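Local structure of stromal cell-derived factor 2-like protein (Arabidopsis thaliana, 3MAL) at residues A[17-21]-A[74-80]; A[34-38]-A[59-64]; A[81-87]-A[125-131]; A[94-100]-A[112-118]. The protein takes part in protein quality control and the unfolded protein response in the endoplasmic reticulum, in a complex with ERDJ3B and BIP1 needed for accumulation of the immune receptor EFR. One frame throughout, in Å; residues are numbered along the deposited sequence.

Interaction 1 (A[17-21]-A[74-80])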
# COMPACT_ATOMS: atom_id res chain seq x y z
N GLU A 17 -3.17 -14.44 10.72
CA GLU A 17 -4.16 -14.20 9.64
C GLU A 17 -4.57 -12.73 9.59
O GLU A 17 -5.03 -12.13 10.57
CB GLU A 17 -5.40 -15.10 9.74
CG GLU A 17 -5.14 -16.59 9.58
CD GLU A 17 -4.85 -17.24 10.92
OE1 GLU A 17 -4.56 -16.50 11.90
OE2 GLU A 17 -4.95 -18.49 11.00
N ILE A 18 -4.41 -12.12 8.43
CA ILE A 18 -4.70 -10.71 8.35
C ILE A 18 -6.16 -10.50 7.97
O ILE A 18 -6.60 -10.93 6.91
CB ILE A 18 -3.78 -10.03 7.32
CG1 ILE A 18 -2.31 -10.16 7.76
CG2 ILE A 18 -4.23 -8.59 7.09
CD1 ILE A 18 -1.31 -9.64 6.74
N THR A 19 -6.93 -9.84 8.84
CA THR A 19 -8.37 -9.70 8.63
C THR A 19 -8.73 -8.26 8.26
O THR A 19 -7.96 -7.34 8.55
CB THR A 19 -9.15 -10.06 9.92
OG1 THR A 19 -8.56 -9.37 11.03
CG2 THR A 19 -9.08 -11.58 10.18
N TYR A 20 -9.89 -8.04 7.65
CA TYR A 20 -10.31 -6.67 7.39
C TYR A 20 -10.46 -5.93 8.71
O TYR A 20 -10.91 -6.51 9.71
CB TYR A 20 -11.62 -6.63 6.59
CG TYR A 20 -11.47 -7.15 5.18
CD1 TYR A 20 -11.86 -8.47 4.86
CD2 TYR A 20 -10.94 -6.36 4.18
CE1 TYR A 20 -11.70 -8.97 3.57
CE2 TYR A 20 -10.82 -6.87 2.85
CZ TYR A 20 -11.19 -8.16 2.57
OH TYR A 20 -11.06 -8.68 1.30
N GLY A 21 -10.08 -4.65 8.71
CA GLY A 21 -10.10 -3.86 9.93
C GLY A 21 -8.77 -3.86 10.67
O GLY A 21 -8.60 -3.11 11.62
N GLU A 74 -17.77 -8.64 2.40
CA GLU A 74 -16.59 -8.76 3.25
C GLU A 74 -16.66 -7.77 4.40
O GLU A 74 -16.92 -6.59 4.18
CB GLU A 74 -15.31 -8.52 2.44
CG GLU A 74 -14.91 -9.69 1.55
CD GLU A 74 -15.59 -9.68 0.18
OE1 GLU A 74 -15.30 -10.60 -0.62
OE2 GLU A 74 -16.40 -8.77 -0.10
N LYS A 75 -16.39 -8.24 5.61
CA LYS A 75 -16.52 -7.40 6.81
C LYS A 75 -15.29 -7.48 7.71
O LYS A 75 -14.43 -8.39 7.57
CB LYS A 75 -17.81 -7.77 7.57
CG LYS A 75 -17.77 -9.15 8.28
CD LYS A 75 -19.17 -9.61 8.61
CE LYS A 75 -19.18 -10.93 9.34
NZ LYS A 75 -18.74 -12.06 8.46
N GLN A 76 -15.18 -6.53 8.63
CA GLN A 76 -14.10 -6.54 9.63
C GLN A 76 -14.09 -7.91 10.34
O GLN A 76 -15.15 -8.42 10.73
CB GLN A 76 -14.30 -5.43 10.65
CG GLN A 76 -14.16 -3.99 10.09
CD GLN A 76 -14.29 -2.93 11.17
OE1 GLN A 76 -13.30 -2.29 11.60
NE2 GLN A 76 -15.53 -2.73 11.63
N GLY A 77 -12.89 -8.48 10.49
CA GLY A 77 -12.73 -9.82 11.05
C GLY A 77 -12.74 -10.97 10.03
O GLY A 77 -12.47 -12.12 10.39
N ASP A 78 -13.09 -10.68 8.77
CA ASP A 78 -13.02 -11.71 7.73
C ASP A 78 -11.57 -11.77 7.23
O ASP A 78 -10.91 -10.73 7.09
CB ASP A 78 -13.98 -11.41 6.56
CG ASP A 78 -15.46 -11.62 6.90
OD1 ASP A 78 -15.80 -12.18 7.99
OD2 ASP A 78 -16.30 -11.22 6.07
N ALA A 79 -11.06 -12.98 6.99
CA ALA A 79 -9.74 -13.14 6.39
C ALA A 79 -9.71 -12.51 5.00
O ALA A 79 -10.65 -12.67 4.21
CB ALA A 79 -9.34 -14.66 6.30
N VAL A 80 -8.63 -11.81 4.68
CA VAL A 80 -8.45 -11.29 3.33
C VAL A 80 -7.91 -12.44 2.45
O VAL A 80 -6.90 -13.06 2.80
CB VAL A 80 -7.45 -10.08 3.28
CG1 VAL A 80 -7.43 -9.45 1.91
CG2 VAL A 80 -7.81 -9.03 4.35
O HOH W 1 -11.26 -11.41 1.15
O HOH W 2 -10.69 -1.73 12.89
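The ring of Y20 lies over the side chain of V80. Methyl CG2 of V80 sits above the middle of one ring face, 3.8 Å from the ring centroid, in a CH-pi contact. The two side chains cross at about a right angle. CG of Y20 stands beside its own backbone N (chi1 -67°), which turns the ring across the 74-80 loop. There E74 CB comes obliquely to the ring, 3.8 Å from Y20 CE1, and E74 CG lies close by. Y20 OH bonds a water near the ring plane, and that water gives a weak bond to A79 O.

The backbones are joined by three hydrogen bonds. V80 N donates to I18 O with an N-H...O angle of 170°. Y20 N reaches D78 O at 2.9 Å, and G77 N reaches Y20 O at the same length. T19 and A79 form a single bridge.

The loop has its own brace. K75 to D78 is a type II turn, and K75 N meets D78 OD2 from above the carboxylate plane. K75 NZ makes a salt bridge to D78 OD1 at 3.0 Å. N195 also bonds this oxygen, which ties the C-terminal tail to the turn. A second water links G21 O to Q76 OE1. The contact joins the loops before strands 23-28 and 85-90, two strands of the barrel of a beta-trefoil built from MIR motifs.

Interaction 2 (A[34-38]-A[59-64])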
# COMPACT_ATOMS: atom_id res chain seq x y z
N ARG A 34 9.52 0.70 4.73
CA ARG A 34 8.10 0.57 4.99
C ARG A 34 7.24 1.55 4.18
O ARG A 34 7.56 2.73 4.06
CB ARG A 34 7.79 0.75 6.49
CG ARG A 34 8.17 -0.39 7.35
CD ARG A 34 9.58 -0.20 7.87
NE ARG A 34 9.79 -0.88 9.14
CZ ARG A 34 10.57 -1.94 9.29
NH1 ARG A 34 11.24 -2.40 8.24
NH2 ARG A 34 10.70 -2.51 10.48
N LEU A 35 6.12 1.06 3.66
CA LEU A 35 5.15 1.94 3.01
C LEU A 35 4.70 3.03 4.00
O LEU A 35 4.28 2.74 5.12
CB LEU A 35 3.96 1.10 2.49
CG LEU A 35 2.94 1.82 1.59
CD1 LEU A 35 3.58 2.19 0.23
CD2 LEU A 35 1.65 0.99 1.42
N HIS A 36 4.79 4.29 3.56
CA HIS A 36 4.71 5.43 4.44
C HIS A 36 4.01 6.62 3.77
O HIS A 36 4.12 6.84 2.55
CB HIS A 36 6.15 5.78 4.87
CG HIS A 36 6.31 7.09 5.58
ND1 HIS A 36 6.54 8.27 4.92
CD2 HIS A 36 6.41 7.38 6.91
CE1 HIS A 36 6.69 9.25 5.80
NE2 HIS A 36 6.62 8.73 7.01
N SER A 37 3.26 7.38 4.57
CA SER A 37 2.69 8.64 4.07
C SER A 37 2.79 9.71 5.13
O SER A 37 3.30 9.47 6.23
CB SER A 37 1.25 8.46 3.52
OG SER A 37 0.87 9.55 2.67
N HIS A 38 2.29 10.89 4.82
CA HIS A 38 2.48 12.05 5.67
C HIS A 38 1.71 13.20 5.04
O HIS A 38 1.26 13.08 3.92
CB HIS A 38 3.98 12.39 5.83
CG HIS A 38 4.80 12.29 4.57
ND1 HIS A 38 6.18 12.19 4.60
CD2 HIS A 38 4.45 12.28 3.26
CE1 HIS A 38 6.64 12.15 3.36
NE2 HIS A 38 5.62 12.20 2.53
N ASP A 59 7.34 4.76 13.77
CA ASP A 59 6.76 5.70 12.83
C ASP A 59 5.27 5.39 12.68
O ASP A 59 4.91 4.43 12.00
CB ASP A 59 7.47 5.57 11.47
CG ASP A 59 6.98 6.59 10.49
OD1 ASP A 59 6.49 6.19 9.41
OD2 ASP A 59 7.06 7.78 10.81
N SER A 60 4.41 6.17 13.33
CA SER A 60 2.95 5.94 13.25
C SER A 60 2.47 6.15 11.82
O SER A 60 1.49 5.54 11.39
CB SER A 60 2.19 6.86 14.22
OG SER A 60 2.54 8.21 14.00
N ASN A 61 3.21 6.98 11.07
CA ASN A 61 2.95 7.23 9.65
C ASN A 61 3.17 6.03 8.72
O ASN A 61 2.88 6.12 7.51
CB ASN A 61 3.79 8.42 9.14
CG ASN A 61 3.18 9.76 9.51
OD1 ASN A 61 1.98 9.86 9.72
ND2 ASN A 61 4.02 10.80 9.59
N SER A 62 3.64 4.91 9.29
CA SER A 62 3.75 3.66 8.53
C SER A 62 2.56 2.71 8.64
O SER A 62 2.58 1.63 8.04
CB SER A 62 5.03 2.91 8.92
OG SER A 62 6.16 3.63 8.50
N TYR A 63 1.54 3.10 9.42
CA TYR A 63 0.38 2.22 9.61
C TYR A 63 -0.74 2.48 8.60
O TYR A 63 -1.03 3.64 8.27
CB TYR A 63 -0.17 2.32 11.03
CG TYR A 63 0.54 1.38 11.98
CD1 TYR A 63 1.38 1.88 13.00
CD2 TYR A 63 0.39 0.00 11.85
CE1 TYR A 63 2.03 0.99 13.88
CE2 TYR A 63 1.04 -0.88 12.71
CZ TYR A 63 1.87 -0.38 13.70
OH TYR A 63 2.49 -1.29 14.51
N TRP A 64 -1.32 1.37 8.13
CA TRP A 64 -2.40 1.34 7.14
C TRP A 64 -3.51 0.42 7.67
O TRP A 64 -3.21 -0.64 8.24
CB TRP A 64 -1.87 0.81 5.78
CG TRP A 64 -0.74 1.64 5.25
CD1 TRP A 64 0.61 1.52 5.57
CD2 TRP A 64 -0.84 2.73 4.33
NE1 TRP A 64 1.33 2.49 4.90
CE2 TRP A 64 0.46 3.24 4.13
CE3 TRP A 64 -1.91 3.33 3.64
CZ2 TRP A 64 0.73 4.31 3.26
CZ3 TRP A 64 -1.65 4.41 2.78
CH2 TRP A 64 -0.33 4.89 2.60
O HOH W 3 4.17 0.32 6.28
O HOH W 4 6.76 10.06 9.44
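L35 packs on the indole of W64 in the tight part of this contact, within the first MIR motif of the beta-trefoil. CD2 of L35 lies over one face of the indole, displaced toward its rim, and is 3.7 Å from W64 CE2. CG of L35 is anti to its backbone N (chi1 -171°), which carries the isobutyl group across the ring at about a right angle. The same indole is held at its edge. W64 NE1 donates to L35 O at 3.0 Å with a nearly straight N-H...O angle of 176°. The acceptor lies in the indole plane, but the donor stands above the plane of the carbonyl. At the benzene end of the indole, S37 CB reaches W64 CH2 obliquely.

A backbone bond from S37 N to N61 O fixes the 3-10 turn 60-62 against strand 34-38. N61 O has a second donor in H90.

The other side of the contact is wetter. A water gives hydrogen bonds to both L35 O and S62 O. The H36 ring crosses N61 obliquely, with H36 NE2 3.6 Å from N61 CB and the ring and amide planes 80° apart. On the H36 ring, ND1 bonds T52 OG1, and the ring stacks on F54. N61 OD1 is taken by K92 NZ. A second water completes this side: it bonds H36 NE2 at 2.8 Å, donates to D59 OD2 at 2.7 Å and accepts from N61 ND2.

Interaction 3 (A[81-87]-A[125-131])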
# COMPACT_ATOMS: atom_id res chain seq x y z
N LYS A 81 -8.60 -12.71 1.34
CA LYS A 81 -8.25 -13.81 0.41
C LYS A 81 -7.31 -13.36 -0.70
O LYS A 81 -7.35 -12.20 -1.14
CB LYS A 81 -9.51 -14.43 -0.21
CG LYS A 81 -10.55 -15.02 0.78
CD LYS A 81 -10.07 -16.29 1.45
CE LYS A 81 -11.15 -16.81 2.41
NZ LYS A 81 -10.75 -18.12 3.00
N SER A 82 -6.46 -14.28 -1.17
CA SER A 82 -5.71 -14.04 -2.40
C SER A 82 -6.73 -13.70 -3.50
O SER A 82 -7.75 -14.37 -3.63
CB SER A 82 -4.91 -15.28 -2.80
OG SER A 82 -3.99 -14.95 -3.85
N GLY A 83 -6.45 -12.64 -4.24
CA GLY A 83 -7.35 -12.20 -5.30
C GLY A 83 -8.36 -11.14 -4.89
O GLY A 83 -9.01 -10.59 -5.75
N ALA A 84 -8.52 -10.90 -3.58
CA ALA A 84 -9.43 -9.85 -3.08
C ALA A 84 -9.04 -8.47 -3.61
O ALA A 84 -7.85 -8.17 -3.76
CB ALA A 84 -9.47 -9.82 -1.54
N THR A 85 -10.05 -7.64 -3.87
CA THR A 85 -9.84 -6.22 -4.09
C THR A 85 -9.92 -5.53 -2.74
O THR A 85 -10.93 -5.64 -2.04
CB THR A 85 -10.91 -5.65 -5.02
OG1 THR A 85 -10.98 -6.46 -6.20
CG2 THR A 85 -10.57 -4.20 -5.42
N ILE A 86 -8.84 -4.84 -2.37
CA ILE A 86 -8.74 -4.19 -1.06
C ILE A 86 -8.40 -2.70 -1.20
O ILE A 86 -8.03 -2.21 -2.29
CB ILE A 86 -7.68 -4.86 -0.10
CG1 ILE A 86 -6.24 -4.58 -0.57
CG2 ILE A 86 -7.95 -6.38 0.08
CD1 ILE A 86 -5.14 -5.06 0.41
N ARG A 87 -8.56 -1.99 -0.08
CA ARG A 87 -8.13 -0.60 0.06
C ARG A 87 -7.19 -0.56 1.28
O ARG A 87 -7.34 -1.37 2.22
CB ARG A 87 -9.33 0.33 0.26
CG ARG A 87 -10.29 0.40 -0.96
CD ARG A 87 -11.43 1.42 -0.80
NE ARG A 87 -12.33 1.06 0.28
CZ ARG A 87 -13.20 1.87 0.86
NH1 ARG A 87 -13.32 3.14 0.48
NH2 ARG A 87 -13.93 1.42 1.86
N ASP A 125 -8.54 3.81 -5.72
CA ASP A 125 -8.10 3.32 -4.41
C ASP A 125 -8.07 1.78 -4.33
O ASP A 125 -7.78 1.22 -3.28
CB ASP A 125 -9.02 3.86 -3.31
CG ASP A 125 -9.03 5.38 -3.23
OD1 ASP A 125 -8.04 6.05 -3.61
OD2 ASP A 125 -10.05 5.92 -2.77
N HIS A 126 -8.38 1.10 -5.44
CA HIS A 126 -8.54 -0.36 -5.42
C HIS A 126 -7.28 -1.12 -5.86
O HIS A 126 -6.69 -0.81 -6.90
CB HIS A 126 -9.78 -0.77 -6.27
CG HIS A 126 -11.06 -0.18 -5.77
ND1 HIS A 126 -12.29 -0.48 -6.33
CD2 HIS A 126 -11.31 0.68 -4.75
CE1 HIS A 126 -13.24 0.19 -5.69
NE2 HIS A 126 -12.67 0.89 -4.72
N TRP A 127 -6.88 -2.11 -5.05
CA TRP A 127 -5.68 -2.92 -5.28
C TRP A 127 -6.04 -4.39 -5.15
O TRP A 127 -6.80 -4.78 -4.23
CB TRP A 127 -4.57 -2.58 -4.27
CG TRP A 127 -4.17 -1.11 -4.28
CD1 TRP A 127 -4.82 -0.09 -3.67
CD2 TRP A 127 -3.04 -0.53 -4.95
NE1 TRP A 127 -4.17 1.11 -3.91
CE2 TRP A 127 -3.07 0.86 -4.69
CE3 TRP A 127 -1.99 -1.05 -5.73
CZ2 TRP A 127 -2.11 1.75 -5.20
CZ3 TRP A 127 -1.02 -0.17 -6.23
CH2 TRP A 127 -1.09 1.21 -5.96
N LYS A 128 -5.51 -5.21 -6.04
CA LYS A 128 -5.74 -6.65 -5.94
C LYS A 128 -4.60 -7.27 -5.15
O LYS A 128 -3.42 -7.05 -5.48
CB LYS A 128 -5.85 -7.23 -7.35
CG LYS A 128 -5.87 -8.77 -7.49
CD LYS A 128 -5.57 -9.03 -8.98
CE LYS A 128 -5.61 -10.49 -9.36
NZ LYS A 128 -5.39 -10.67 -10.84
N LEU A 129 -4.94 -8.01 -4.10
CA LEU A 129 -3.93 -8.76 -3.34
C LEU A 129 -3.60 -10.06 -4.08
O LEU A 129 -4.49 -10.84 -4.42
CB LEU A 129 -4.37 -9.07 -1.91
CG LEU A 129 -3.36 -9.96 -1.16
CD1 LEU A 129 -2.14 -9.16 -0.63
CD2 LEU A 129 -4.04 -10.70 -0.04
N ILE A 130 -2.31 -10.27 -4.31
CA ILE A 130 -1.85 -11.47 -5.01
C ILE A 130 -0.85 -12.16 -4.11
O ILE A 130 0.25 -11.64 -3.88
CB ILE A 130 -1.20 -11.11 -6.37
CG1 ILE A 130 -2.22 -10.35 -7.24
CG2 ILE A 130 -0.73 -12.38 -7.09
CD1 ILE A 130 -1.65 -9.75 -8.51
N ILE A 131 -1.23 -13.31 -3.56
CA ILE A 131 -0.30 -14.03 -2.69
C ILE A 131 0.60 -14.90 -3.56
O ILE A 131 0.12 -15.68 -4.36
CB ILE A 131 -1.03 -14.88 -1.63
CG1 ILE A 131 -1.95 -14.00 -0.77
CG2 ILE A 131 -0.02 -15.64 -0.75
CD1 ILE A 131 -2.84 -14.82 0.17
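R87 runs beside H126 at one end of an antiparallel strand pair in the beta-trefoil barrel. CB of R87 lies 4.0 Å from D125 O, and CG is closer to that oxygen at 3.5 Å. CG also approaches H126 CD2. CD passes near H126 CD2 and NE2, so the aliphatic stem runs alongside the imidazole and points the same way. The chain then bends at chi3 (-65°). The guanidinium plane stands 83° from the imidazole plane. Its NE bonds P68 O, NH1 bonds S121, and the group makes a cation-pi contact with W96.

T85 pairs with K128 without hydrogen bonds between them, and I86 with W127 through two. I86 N donates to W127 O at 2.8 Å, and W127 N returns a bond to I86 O. T85 CG2 touches H126 CB at 3.6 Å.

Before the strand, K81 to A84 forms a type II turn. A84 O accepts from L129 N, and G83 N donates to L129 O. At the far end, S82 CB packs on I131 CD1, while S82 OG accepts a bond from I131 N at 3.2 Å.

Interaction 4 (A[94-100]-A[112-118])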
# COMPACT_ATOMS: atom_id res chain seq x y z
N ARG A 94 -5.99 9.43 7.13
CA ARG A 94 -7.27 8.96 6.61
C ARG A 94 -7.39 8.94 5.08
O ARG A 94 -8.48 8.67 4.55
CB ARG A 94 -8.42 9.80 7.23
CG ARG A 94 -8.62 9.50 8.67
CD ARG A 94 -9.71 8.45 8.69
NE ARG A 94 -9.32 7.30 9.46
CZ ARG A 94 -10.02 6.18 9.54
NH1 ARG A 94 -11.16 6.03 8.87
NH2 ARG A 94 -9.55 5.21 10.29
N LYS A 95 -6.30 9.19 4.36
CA LYS A 95 -6.31 9.13 2.89
C LYS A 95 -6.06 7.70 2.39
O LYS A 95 -5.51 6.87 3.13
CB LYS A 95 -5.33 10.14 2.26
CG LYS A 95 -5.57 11.62 2.67
CD LYS A 95 -5.07 12.56 1.55
CE LYS A 95 -5.40 14.06 1.77
NZ LYS A 95 -6.76 14.27 2.34
N TRP A 96 -6.48 7.41 1.16
CA TRP A 96 -6.45 6.03 0.60
C TRP A 96 -5.23 5.84 -0.29
O TRP A 96 -4.94 6.72 -1.09
CB TRP A 96 -7.72 5.77 -0.23
CG TRP A 96 -8.96 6.03 0.54
CD1 TRP A 96 -9.67 7.20 0.62
CD2 TRP A 96 -9.60 5.11 1.42
NE1 TRP A 96 -10.74 7.04 1.49
CE2 TRP A 96 -10.70 5.77 1.99
CE3 TRP A 96 -9.34 3.78 1.77
CZ2 TRP A 96 -11.56 5.14 2.90
CZ3 TRP A 96 -10.20 3.15 2.65
CH2 TRP A 96 -11.29 3.83 3.22
N LEU A 97 -4.53 4.71 -0.15
CA LEU A 97 -3.47 4.35 -1.11
C LEU A 97 -4.06 4.35 -2.54
O LEU A 97 -5.08 3.71 -2.80
CB LEU A 97 -2.90 2.95 -0.78
CG LEU A 97 -1.64 2.60 -1.59
CD1 LEU A 97 -0.49 3.58 -1.25
CD2 LEU A 97 -1.24 1.11 -1.43
N HIS A 98 -3.42 5.07 -3.46
CA HIS A 98 -4.07 5.47 -4.73
C HIS A 98 -3.06 5.43 -5.88
O HIS A 98 -1.86 5.68 -5.69
CB HIS A 98 -4.61 6.91 -4.58
CG HIS A 98 -5.54 7.37 -5.68
ND1 HIS A 98 -6.89 7.11 -5.68
CD2 HIS A 98 -5.31 8.18 -6.75
CE1 HIS A 98 -7.45 7.70 -6.73
NE2 HIS A 98 -6.52 8.36 -7.39
N SER A 99 -3.54 5.14 -7.07
CA SER A 99 -2.75 5.28 -8.31
C SER A 99 -3.62 5.79 -9.50
O SER A 99 -4.78 6.00 -9.35
CB SER A 99 -1.77 4.15 -8.68
OG SER A 99 -0.81 4.44 -9.66
N HIS A 100 -2.95 6.05 -10.62
CA HIS A 100 -3.46 6.75 -11.75
C HIS A 100 -2.33 7.03 -12.76
O HIS A 100 -1.22 6.67 -12.57
CB HIS A 100 -4.17 8.02 -11.31
CG HIS A 100 -3.44 8.86 -10.30
ND1 HIS A 100 -2.12 8.69 -9.96
CD2 HIS A 100 -3.89 9.87 -9.53
CE1 HIS A 100 -1.77 9.60 -9.08
NE2 HIS A 100 -2.83 10.32 -8.79
N VAL A 112 2.22 6.80 -7.27
CA VAL A 112 1.45 6.27 -6.16
C VAL A 112 1.25 7.36 -5.11
O VAL A 112 2.23 7.91 -4.57
CB VAL A 112 2.14 5.00 -5.55
CG1 VAL A 112 1.38 4.51 -4.33
CG2 VAL A 112 2.15 3.89 -6.59
N SER A 113 -0.02 7.67 -4.83
CA SER A 113 -0.37 8.76 -3.92
C SER A 113 -1.32 8.34 -2.80
O SER A 113 -1.75 7.16 -2.72
CB SER A 113 -1.00 9.94 -4.69
OG SER A 113 -2.29 9.60 -5.20
N CYS A 114 -1.63 9.30 -1.93
CA CYS A 114 -2.71 9.16 -0.96
C CYS A 114 -3.84 10.12 -1.36
O CYS A 114 -3.61 11.33 -1.53
CB CYS A 114 -2.22 9.42 0.48
SG CYS A 114 -1.96 7.86 1.41
N PHE A 115 -5.05 9.58 -1.50
CA PHE A 115 -6.18 10.30 -2.10
C PHE A 115 -7.38 10.38 -1.16
O PHE A 115 -7.64 9.46 -0.38
CB PHE A 115 -6.59 9.58 -3.40
CG PHE A 115 -7.90 10.05 -4.01
CD1 PHE A 115 -9.10 9.41 -3.70
CD2 PHE A 115 -7.91 11.10 -4.93
CE1 PHE A 115 -10.30 9.84 -4.25
CE2 PHE A 115 -9.10 11.52 -5.51
CZ PHE A 115 -10.30 10.89 -5.17
N GLY A 116 -8.14 11.46 -1.29
CA GLY A 116 -9.44 11.54 -0.66
C GLY A 116 -9.43 11.57 0.85
O GLY A 116 -8.51 12.09 1.47
N ASP A 117 -10.46 11.00 1.45
CA ASP A 117 -10.57 10.98 2.88
C ASP A 117 -11.76 10.12 3.22
O ASP A 117 -12.22 9.36 2.40
CB ASP A 117 -10.78 12.40 3.43
CG ASP A 117 -12.05 13.06 2.88
OD1 ASP A 117 -13.07 12.39 2.65
OD2 ASP A 117 -12.03 14.27 2.64
N ASP A 118 -12.28 10.22 4.43
CA ASP A 118 -13.39 9.34 4.77
C ASP A 118 -14.69 9.55 4.02
O ASP A 118 -15.57 8.70 4.09
CB ASP A 118 -13.67 9.37 6.25
CG ASP A 118 -12.73 8.50 6.99
OD1 ASP A 118 -11.89 9.06 7.69
OD2 ASP A 118 -12.80 7.27 6.84
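Strands 96-100 and 112-115 are antiparallel arms of a beta hairpin, with axes 4.5 Å apart at closest approach and 129° between their directions. W96 with F115 and H98 with S113 are the hydrogen-bonded pairs; L97 with C114 lies between them. W96 N and F115 N each donate to the other residue's carbonyl. S113 N bonds H98 O, while the return bond from H98 N is weak.

H98 and F115 share a face of the sheet. Their rings form an offset stack, centroids 4.3 Å apart and planes 14° apart. With CG of F115 anti to the backbone N (chi1 169°), the phenyl ring is laid along the imidazole, and F115 CB also sits over that face. H98 ND1 bonds D125.

W96 NE1 donates to D117 O at 2.9 Å, with the oxygen at the indole edge and the donor well above the carbonyl plane. K95 bends at its last torsion, and its NZ bonds G116 O at 2.9 Å. R94 NH1 makes a salt bridge to D118 OD2 at 2.9 Å. That oxygen uses its syn lone pair and lies near the guanidinium plane; Q89 is its second partner. On the other sheet face, L97 CD1 meets V112 CG1 at 3.7 Å.

C114 faces V51 of strand 49-54 and W64 of strand 64-67. W96 also packs on K67 of strand 64-67, and L97 O accepts from W127 of strand 127-131.

Along the chain, interaction 2 is nested within the loop closed by interaction 1, and interaction 4 within that closed by interaction 3; interaction 1 closes before interaction 3 opens. Interactions 1 and 3 have centres about 12 Å apart and touch where Y20 and V80 pack on A84 and I86. Interactions 2 and 4, centres about 13 Å apart, meet through S37, W64, L97 and C114 and reach the same sheet. Interactions 3 and 4, centres about 15 Å apart, are joined by polar contacts from D125 to H98 and from W127 to L97. Interactions 1 and 4, centres about 21 Å apart, do not touch. The contacts thus connect the six-stranded barrel with the second sheet of the trefoil, across two MIR repeats.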